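Local coordinates for DUF3809 domain-containing protein (Deinococcus radiodurans, PDB 3NQN), which is of unknown function but binds calcium ions and belongs to a family related to the Bet v 1-like proteins, at residues E46-L52 with L64-I70. Residues are numbered along the deposited sequence; the frame is centred on the assembly and turned at random. Where two conformers were deposited one is given.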
ATOM      1  N   GLU A  46      -7.421 -21.498  -4.224  1.00 44.63           N
ATOM      2  CA  GLU A  46      -6.522 -21.727  -5.352  1.00 44.05           C
ATOM      3  C   GLU A  46      -5.177 -21.035  -5.152  1.00 41.17           C
ATOM      4  O   GLU A  46      -4.134 -21.589  -5.462  1.00 35.85           O
ATOM      5  CB  GLU A  46      -7.166 -21.223  -6.642  1.00 46.78           C
ATOM      6  CG  GLU A  46      -8.307 -22.116  -7.139  1.00 56.25           C
ATOM      7  CD  GLU A  46      -7.803 -23.469  -7.613  1.00 66.12           C
ATOM      8  OE1 GLU A  46      -7.295 -23.549  -8.754  1.00 74.58           O
ATOM      9  OE2 GLU A  46      -7.916 -24.451  -6.844  1.00 71.61           O
ATOM     10  N   GLN A  47      -5.220 -19.796  -4.697  1.00 39.56           N
ATOM     11  CA  GLN A  47      -4.029 -19.054  -4.429  1.00 39.39           C
ATOM     12  C   GLN A  47      -4.106 -18.423  -3.055  1.00 38.15           C
ATOM     13  O   GLN A  47      -5.185 -18.298  -2.472  1.00 40.94           O
ATOM     14  CB  GLN A  47      -3.832 -17.968  -5.496  1.00 40.58           C
ATOM     15  CG  GLN A  47      -3.791 -18.522  -6.911  1.00 44.50           C
ATOM     16  CD  GLN A  47      -3.588 -17.454  -7.971  1.00 50.24           C
ATOM     17  OE1 GLN A  47      -3.635 -16.254  -7.688  1.00 45.16           O
ATOM     18  NE2 GLN A  47      -3.369 -17.891  -9.202  1.00 57.09           N
ATOM     19  N   VAL A  48      -2.946 -18.080  -2.531  1.00 36.24           N
ATOM     20  CA  VAL A  48      -2.827 -17.382  -1.261  0.50 35.20           C
ATOM     21  C   VAL A  48      -2.069 -16.083  -1.528  1.00 34.27           C
ATOM     22  O   VAL A  48      -1.142 -16.053  -2.364  1.00 32.52           O
ATOM     23  CB  VAL A  48      -2.058 -18.239  -0.210  0.50 35.56           C
ATOM     24  CG1 VAL A  48      -1.832 -17.446   1.080  0.50 35.79           C
ATOM     25  CG2 VAL A  48      -2.815 -19.547   0.082  0.50 33.99           C
ATOM     26  N   TRP A  49      -2.465 -15.010  -0.861  1.00 33.31           N
ATOM     27  CA  TRP A  49      -1.796 -13.722  -1.049  1.00 33.42           C
ATOM     28  C   TRP A  49      -1.781 -12.874   0.216  1.00 32.84           C
ATOM     29  O   TRP A  49      -2.522 -13.132   1.174  1.00 33.11           O
ATOM     30  CB  TRP A  49      -2.414 -12.939  -2.212  1.00 35.56           C
ATOM     31  CG  TRP A  49      -3.880 -12.623  -2.051  1.00 39.56           C
ATOM     32  CD1 TRP A  49      -4.427 -11.481  -1.527  1.00 43.94           C
ATOM     33  CD2 TRP A  49      -4.979 -13.450  -2.445  1.00 46.97           C
ATOM     34  NE1 TRP A  49      -5.805 -11.556  -1.559  1.00 43.80           N
ATOM     35  CE2 TRP A  49      -6.168 -12.753  -2.116  1.00 48.68           C
ATOM     36  CE3 TRP A  49      -5.078 -14.718  -3.029  1.00 43.26           C
ATOM     37  CZ2 TRP A  49      -7.435 -13.280  -2.364  1.00 51.92           C
ATOM     38  CZ3 TRP A  49      -6.339 -15.241  -3.270  1.00 44.34           C
ATOM     39  CH2 TRP A  49      -7.502 -14.522  -2.938  1.00 50.10           C
ATOM     40  N   GLY A  50      -0.927 -11.859   0.208  1.00 31.58           N
ATOM     41  CA  GLY A  50      -0.766 -10.993   1.348  1.00 33.40           C
ATOM     42  C   GLY A  50       0.378 -10.048   1.110  1.00 32.99           C
ATOM     43  O   GLY A  50       0.733  -9.777  -0.034  1.00 30.58           O
ATOM     44  N   GLU A  51       0.988  -9.571   2.186  1.00 31.76           N
ATOM     45  CA  GLU A  51       2.089  -8.631   2.057  1.00 33.78           C
ATOM     46  C   GLU A  51       3.022  -8.697   3.252  1.00 33.05           C
ATOM     47  O   GLU A  51       2.617  -9.076   4.346  1.00 33.28           O
ATOM     48  CB  GLU A  51       1.532  -7.196   1.866  1.00 34.84           C
ATOM     49  CG  GLU A  51       0.621  -6.741   2.999  1.00 45.42           C
ATOM     50  CD  GLU A  51      -0.304  -5.570   2.632  1.00 50.57           C
ATOM     51  OE1 GLU A  51      -0.400  -5.187   1.441  1.00 52.11           O
ATOM     52  OE2 GLU A  51      -0.963  -5.058   3.549  1.00 56.29           O
ATOM     53  N   LEU A  52       4.293  -8.421   3.008  1.00 31.99           N
ATOM     54  CA  LEU A  52       5.264  -8.267   4.062  1.00 31.71           C
ATOM     55  C   LEU A  52       5.555  -6.792   4.188  1.00 32.77           C
ATOM     56  O   LEU A  52       5.484  -6.054   3.191  1.00 31.68           O
ATOM     57  CB  LEU A  52       6.563  -9.011   3.744  1.00 31.89           C
ATOM     58  CG  LEU A  52       6.532 -10.539   3.677  1.00 33.61           C
ATOM     59  CD1 LEU A  52       5.646 -10.979   2.535  1.00 40.64           C
ATOM     60  CD2 LEU A  52       7.962 -11.095   3.499  1.00 30.72           C
ATOM     61  N   LEU A  64       5.044  -4.965   0.661  1.00 32.14           N
ATOM     62  CA  LEU A  64       5.469  -5.696  -0.537  1.00 34.10           C
ATOM     63  C   LEU A  64       4.535  -6.897  -0.696  1.00 33.64           C
ATOM     64  O   LEU A  64       4.510  -7.801   0.171  1.00 31.75           O
ATOM     65  CB  LEU A  64       6.923  -6.191  -0.393  1.00 31.56           C
ATOM     66  CG  LEU A  64       8.084  -5.202  -0.563  1.00 40.00           C
ATOM     67  CD1 LEU A  64       8.026  -4.047   0.446  1.00 37.33           C
ATOM     68  CD2 LEU A  64       9.440  -5.959  -0.471  1.00 36.64           C
ATOM     69  N   PRO A  65       3.768  -6.932  -1.793  1.00 33.92           N
ATOM     70  CA  PRO A  65       2.829  -8.016  -1.928  1.00 33.10           C
ATOM     71  C   PRO A  65       3.487  -9.335  -2.353  1.00 31.80           C
ATOM     72  O   PRO A  65       4.642  -9.350  -2.820  1.00 30.87           O
ATOM     73  CB  PRO A  65       1.883  -7.514  -3.017  1.00 34.65           C
ATOM     74  CG  PRO A  65       2.729  -6.637  -3.859  1.00 33.95           C
ATOM     75  CD  PRO A  65       3.702  -5.994  -2.933  1.00 35.12           C
ATOM     76  N   PHE A  66       2.777 -10.424  -2.104  1.00 32.42           N
ATOM     77  CA  PHE A  66       3.115 -11.727  -2.649  1.00 30.98           C
ATOM     78  C   PHE A  66       1.816 -12.409  -2.991  1.00 32.78           C
ATOM     79  O   PHE A  66       0.752 -12.066  -2.449  1.00 33.34           O
ATOM     80  CB  PHE A  66       3.898 -12.593  -1.661  1.00 30.20           C
ATOM     81  CG  PHE A  66       3.059 -13.142  -0.516  1.00 28.39           C
ATOM     82  CD1 PHE A  66       2.390 -14.364  -0.643  1.00 32.74           C
ATOM     83  CD2 PHE A  66       2.963 -12.459   0.675  1.00 29.31           C
ATOM     84  CE1 PHE A  66       1.626 -14.863   0.394  1.00 35.18           C
ATOM     85  CE2 PHE A  66       2.191 -12.955   1.710  1.00 31.59           C
ATOM     86  CZ  PHE A  66       1.517 -14.162   1.558  1.00 29.87           C
ATOM     87  N   ARG A  67       1.906 -13.362  -3.904  1.00 31.35           N
ATOM     88  CA  ARG A  67       0.799 -14.194  -4.278  1.00 33.50           C
ATOM     89  C   ARG A  67       1.393 -15.537  -4.717  1.00 30.82           C
ATOM     90  O   ARG A  67       2.328 -15.583  -5.546  1.00 29.75           O
ATOM     91  CB  ARG A  67       0.009 -13.553  -5.409  1.00 32.77           C
ATOM     92  CG  ARG A  67      -1.352 -14.169  -5.652  1.00 44.42           C
ATOM     93  CD  ARG A  67      -2.192 -13.308  -6.632  1.00 53.30           C
ATOM     94  NE  ARG A  67      -3.605 -13.716  -6.646  1.00 61.49           N
ATOM     95  CZ  ARG A  67      -4.619 -13.015  -6.112  1.00 62.45           C
ATOM     96  NH1 ARG A  67      -4.410 -11.837  -5.514  1.00 60.80           N
ATOM     97  NH2 ARG A  67      -5.853 -13.494  -6.186  1.00 69.70           N
ATOM     98  N   SER A  68       0.869 -16.615  -4.165  1.00 30.89           N
ATOM     99  CA  SER A  68       1.369 -17.946  -4.460  1.00 32.11           C
ATOM    100  C   SER A  68       0.238 -18.931  -4.782  1.00 32.07           C
ATOM    101  O   SER A  68      -0.844 -18.861  -4.218  1.00 34.81           O
ATOM    102  CB  SER A  68       2.166 -18.478  -3.291  1.00 29.83           C
ATOM    103  OG  SER A  68       3.289 -17.652  -2.992  1.00 30.74           O
ATOM    104  N   GLU A  69       0.536 -19.858  -5.670  1.00 32.52           N
ATOM    105  CA  GLU A  69      -0.388 -20.909  -6.068  1.00 32.76           C
ATOM    106  C   GLU A  69      -0.315 -22.043  -5.057  1.00 33.06           C
ATOM    107  O   GLU A  69       0.782 -22.426  -4.612  1.00 28.69           O
ATOM    108  CB  GLU A  69       0.011 -21.420  -7.459  1.00 35.51           C
ATOM    109  CG  GLU A  69      -0.834 -22.559  -8.003  1.00 47.93           C
ATOM    110  CD  GLU A  69      -0.253 -23.147  -9.288  1.00 59.82           C
ATOM    111  OE1 GLU A  69       0.880 -22.753  -9.667  1.00 69.61           O
ATOM    112  OE2 GLU A  69      -0.917 -24.014  -9.904  1.00 64.49           O
ATOM    113  N   ILE A  70      -1.478 -22.561  -4.661  1.00 30.97           N
ATOM    114  CA  ILE A  70      -1.540 -23.693  -3.738  1.00 30.60           C
ATOM    115  C   ILE A  70      -1.551 -24.966  -4.573  1.00 32.19           C
ATOM    116  O   ILE A  70      -2.378 -25.117  -5.470  1.00 35.00           O
ATOM    117  CB  ILE A  70      -2.826 -23.674  -2.899  1.00 33.77           C
ATOM    118  CG1 ILE A  70      -2.958 -22.366  -2.126  1.00 34.71           C
ATOM    119  CG2 ILE A  70      -2.859 -24.866  -1.938  1.00 32.37           C
ATOM    120  CD1 ILE A  70      -4.379 -22.150  -1.589  1.00 34.81           C
TER
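Two neighbouring antiparallel strands meet here, the arms of the hairpin formed by strands 47-56 and 60-73 in the single antiparallel sheet. V48, G50 and L52 form the hydrogen-bonded pairs with S68, F66 and L64. Each pair has two backbone bonds, such as V48 N to S68 O at 2.8 Å and F66 N to G50 O at 3.0 Å. I70 N adds one more, 2.9 Å to E46 O.

On the W49 face, the R67 guanidinium stacks flat on the indole, with R67 CZ 3.9 Å from the centre of the six-membered ring, a cation-pi contact. R67 NE also donates to Q47 OE1 at 2.7 Å, so one arginine holds two partner-strand residues. E51 OE2 makes a salt bridge with R39, and the E51 side chain lies near the calcium-site residue D63.

The other face is mainly apolar. The F66 ring lies over G50, whose backbone N sits above one ring face. L52 CD1 reaches F66 CD2 at 3.6 Å, and V48 CG2 meets I70 CD1 at 3.5 Å. L52 also touches helix 122-153. A hairpin with its apolar face turned to a long C-terminal helix is consistent with the helix-grip fold of Bet v 1-like proteins.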